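Local coordinates for protein putative cytochrome P450 YjiB (Bacillus subtilis subsp. subtilis, PDB 4RM4) that probably acts as a cytochrome P450 monooxygenase, using a heme iron to insert one atom of molecular oxygen into organic substrates, at residues Ala279-Ala284 with Ser316-Glu321. Residues are numbered along the deposited sequence; the frame is centred on the assembly and turned at random.
Sequences ALRFRA and SANRDE
Arg319 lays its guanidinium flat over one face of the Phe282 ring, beside the C-terminal end of the P450 K helix, whose ExxR motif supplies Arg281. The planes are 5° apart and CZ of Arg319 sits 3.7 Å from the Phe282 ring centroid, a cation-pi stack. The same guanidinium turns its edge to the backbone: NH2 and NE of Arg319 both grip Phe282 O, at 2.9 and 3.2 Å, with the oxygen in the guanidinium plane. A bend at chi2 (-64°) folds the Arg319 chain toward this carbonyl. Placing a cation here probably offsets the partial negative charge of the helix end. A leucine in place of Arg319 would probably leave Phe282 O without both these donors and strip the ring of its cationic cover.

Next to it, Arg281 NH2 donates to Asn318 O at 2.9 Å, while Asn318 ND2 returns a weak bond to Arg281 O. Further out, Glu278 salt-bridges NH1 of Arg281, Pro327 O takes a bond from its NH2, and Ile340 N holds Asn318 OD1. Leu280, next to Arg281 on the K helix, touches the heme. A type I turn from Ala317 to Asp320 presents Asn318 and Arg319, closed by Asp320 N to Ala317 O at 3.1 Å.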
ATOM      1  N   ALA A 279      -4.764  12.404   1.139  1.00 10.80           N
ATOM      2  CA  ALA A 279      -4.942  11.270   2.040  1.00 15.09           C
ATOM      3  C   ALA A 279      -3.654  10.446   2.095  1.00 15.57           C
ATOM      4  O   ALA A 279      -3.252   9.962   3.158  1.00 15.92           O
ATOM      5  CB  ALA A 279      -6.131  10.416   1.611  1.00 17.06           C
ATOM      6  N   LEU A 280      -3.001  10.292   0.949  1.00 15.70           N
ATOM      7  CA  LEU A 280      -1.694   9.624   0.908  1.00 13.92           C
ATOM      8  C   LEU A 280      -0.679  10.371   1.757  1.00 16.68           C
ATOM      9  O   LEU A 280       0.089   9.759   2.491  1.00 15.06           O
ATOM     10  CB  LEU A 280      -1.183   9.496  -0.525  1.00 16.37           C
ATOM     11  CG  LEU A 280      -1.903   8.378  -1.308  1.00 14.73           C
ATOM     12  CD1 LEU A 280      -1.900   8.662  -2.802  1.00 13.81           C
ATOM     13  CD2 LEU A 280      -1.330   7.006  -0.993  1.00 16.95           C
ATOM     14  N   ARG A 281      -0.666  11.697   1.649  1.00 16.24           N
ATOM     15  CA  ARG A 281       0.276  12.470   2.447  1.00 13.05           C
ATOM     16  C   ARG A 281      -0.052  12.343   3.926  1.00 16.52           C
ATOM     17  O   ARG A 281       0.828  12.093   4.759  1.00 15.03           O
ATOM     18  CB  ARG A 281       0.279  13.961   2.067  1.00 15.38           C
ATOM     19  CG  ARG A 281       1.384  14.699   2.856  1.00 16.62           C
ATOM     20  CD  ARG A 281       1.239  16.225   2.831  1.00 14.12           C
ATOM     21  NE  ARG A 281       0.009  16.687   3.469  1.00 17.35           N
ATOM     22  CZ  ARG A 281      -0.103  17.029   4.754  1.00 15.41           C
ATOM     23  NH1 ARG A 281      -1.263  17.474   5.226  1.00 19.34           N
ATOM     24  NH2 ARG A 281       0.946  16.970   5.560  1.00 15.48           N
ATOM     25  N   PHE A 282      -1.327  12.503   4.243  1.00 14.94           N
ATOM     26  CA  PHE A 282      -1.756  12.691   5.634  1.00 13.51           C
ATOM     27  C   PHE A 282      -1.763  11.397   6.446  1.00 14.45           C
ATOM     28  O   PHE A 282      -1.431  11.416   7.633  1.00 15.59           O
ATOM     29  CB  PHE A 282      -3.145  13.328   5.666  1.00 15.22           C
ATOM     30  CG  PHE A 282      -3.462  14.055   6.948  1.00 15.85           C
ATOM     31  CD1 PHE A 282      -2.695  15.127   7.367  1.00 15.15           C
ATOM     32  CD2 PHE A 282      -4.555  13.684   7.713  1.00 18.97           C
ATOM     33  CE1 PHE A 282      -3.013  15.808   8.542  1.00 19.33           C
ATOM     34  CE2 PHE A 282      -4.878  14.365   8.881  1.00 23.79           C
ATOM     35  CZ  PHE A 282      -4.102  15.417   9.295  1.00 18.36           C
ATOM     36  N   ARG A 283      -2.149  10.292   5.807  1.00 11.71           N
ATOM     37  CA  ARG A 283      -2.268   8.995   6.477  1.00 13.11           C
ATOM     38  C   ARG A 283      -1.793   7.825   5.607  1.00 15.33           C
ATOM     39  O   ARG A 283      -2.557   6.914   5.287  1.00 16.62           O
ATOM     40  CB  ARG A 283      -3.704   8.756   6.976  1.00 16.18           C
ATOM     41  CG  ARG A 283      -4.041   9.550   8.256  1.00 16.17           C
ATOM     42  CD  ARG A 283      -5.450   9.253   8.799  1.00 15.62           C
ATOM     43  NE  ARG A 283      -5.627   9.756  10.171  1.00 19.93           N
ATOM     44  CZ  ARG A 283      -6.349  10.827  10.502  1.00 21.74           C
ATOM     45  NH1 ARG A 283      -6.981  11.529   9.571  1.00 17.02           N
ATOM     46  NH2 ARG A 283      -6.439  11.200  11.780  1.00 17.66           N
ATOM     47  N   ALA A 284      -0.515   7.881   5.245  1.00 17.39           N
ATOM     48  CA  ALA A 284       0.119   6.862   4.408  1.00 13.91           C
ATOM     49  C   ALA A 284      -0.073   5.505   5.065  1.00 15.53           C
ATOM     50  O   ALA A 284       0.164   5.368   6.253  1.00 16.47           O
ATOM     51  CB  ALA A 284       1.612   7.178   4.265  1.00 16.18           C
ATOM     52  N   SER A 316       6.349  10.107   8.678  1.00 15.69           N
ATOM     53  CA  SER A 316       6.858  11.314   9.337  1.00 17.04           C
ATOM     54  C   SER A 316       7.282  12.368   8.311  1.00 17.55           C
ATOM     55  O   SER A 316       7.002  13.564   8.477  1.00 14.94           O
ATOM     56  CB  SER A 316       8.034  10.962  10.265  1.00 16.01           C
ATOM     57  OG  SER A 316       8.616  12.127  10.857  1.00 15.57           O
ATOM     58  N   ALA A 317       7.974  11.926   7.260  1.00 12.92           N
ATOM     59  CA  ALA A 317       8.382  12.817   6.173  1.00 16.95           C
ATOM     60  C   ALA A 317       7.209  13.634   5.637  1.00 18.61           C
ATOM     61  O   ALA A 317       7.328  14.831   5.352  1.00 16.42           O
ATOM     62  CB  ALA A 317       9.008  12.011   5.054  1.00 16.48           C
ATOM     63  N   ASN A 318       6.073  12.972   5.530  1.00 13.92           N
ATOM     64  CA  ASN A 318       4.884  13.536   4.922  1.00 16.39           C
ATOM     65  C   ASN A 318       4.231  14.609   5.810  1.00 16.32           C
ATOM     66  O   ASN A 318       3.330  15.320   5.356  1.00 17.93           O
ATOM     67  CB  ASN A 318       3.875  12.413   4.629  1.00 16.08           C
ATOM     68  CG  ASN A 318       4.191  11.632   3.348  1.00 18.51           C
ATOM     69  OD1 ASN A 318       5.151  11.928   2.621  1.00 17.45           O
ATOM     70  ND2 ASN A 318       3.373  10.620   3.075  1.00 20.78           N
ATOM     71  N   ARG A 319       4.689  14.714   7.061  1.00 14.69           N
ATOM     72  CA  ARG A 319       4.189  15.716   8.013  1.00 18.13           C
ATOM     73  C   ARG A 319       5.232  16.781   8.340  1.00 18.15           C
ATOM     74  O   ARG A 319       5.021  17.623   9.225  1.00 19.17           O
ATOM     75  CB  ARG A 319       3.767  15.054   9.336  1.00 21.58           C
ATOM     76  CG  ARG A 319       2.699  13.977   9.242  1.00 21.22           C
ATOM     77  CD  ARG A 319       1.411  14.589   8.749  1.00 16.96           C
ATOM     78  NE  ARG A 319       0.219  13.765   8.956  1.00 18.15           N
ATOM     79  CZ  ARG A 319      -0.653  13.914   9.951  1.00 23.03           C
ATOM     80  NH1 ARG A 319      -0.460  14.844  10.891  1.00 19.40           N
ATOM     81  NH2 ARG A 319      -1.724  13.128  10.005  1.00 18.40           N
ATOM     82  N   ASP A 320       6.370  16.721   7.660  1.00 18.76           N
ATOM     83  CA  ASP A 320       7.513  17.561   7.984  1.00 20.11           C
ATOM     84  C   ASP A 320       7.287  19.019   7.586  1.00 21.36           C
ATOM     85  O   ASP A 320       7.106  19.330   6.414  1.00 18.57           O
ATOM     86  CB  ASP A 320       8.775  17.005   7.328  1.00 17.91           C
ATOM     87  CG  ASP A 320      10.023  17.747   7.743  1.00 24.35           C
ATOM     88  OD1 ASP A 320       9.895  18.820   8.395  1.00 23.86           O
ATOM     89  OD2 ASP A 320      11.127  17.262   7.412  1.00 17.97           O
ATOM     90  N   GLU A 321       7.284  19.888   8.593  1.00 22.24           N
ATOM     91  CA  GLU A 321       7.068  21.317   8.425  1.00 25.68           C
ATOM     92  C   GLU A 321       8.082  21.972   7.477  1.00 25.90           C
ATOM     93  O   GLU A 321       7.802  23.014   6.884  1.00 27.95           O
ATOM     94  CB  GLU A 321       7.131  22.000   9.804  1.00 25.05           C
ATOM     95  CG  GLU A 321       6.135  21.436  10.853  1.00 30.18           C
ATOM     96  CD  GLU A 321       6.561  20.109  11.541  1.00 31.89           C
ATOM     97  OE1 GLU A 321       7.546  19.453  11.134  1.00 29.73           O
ATOM     98  OE2 GLU A 321       5.887  19.723  12.519  1.00 34.86           O
TER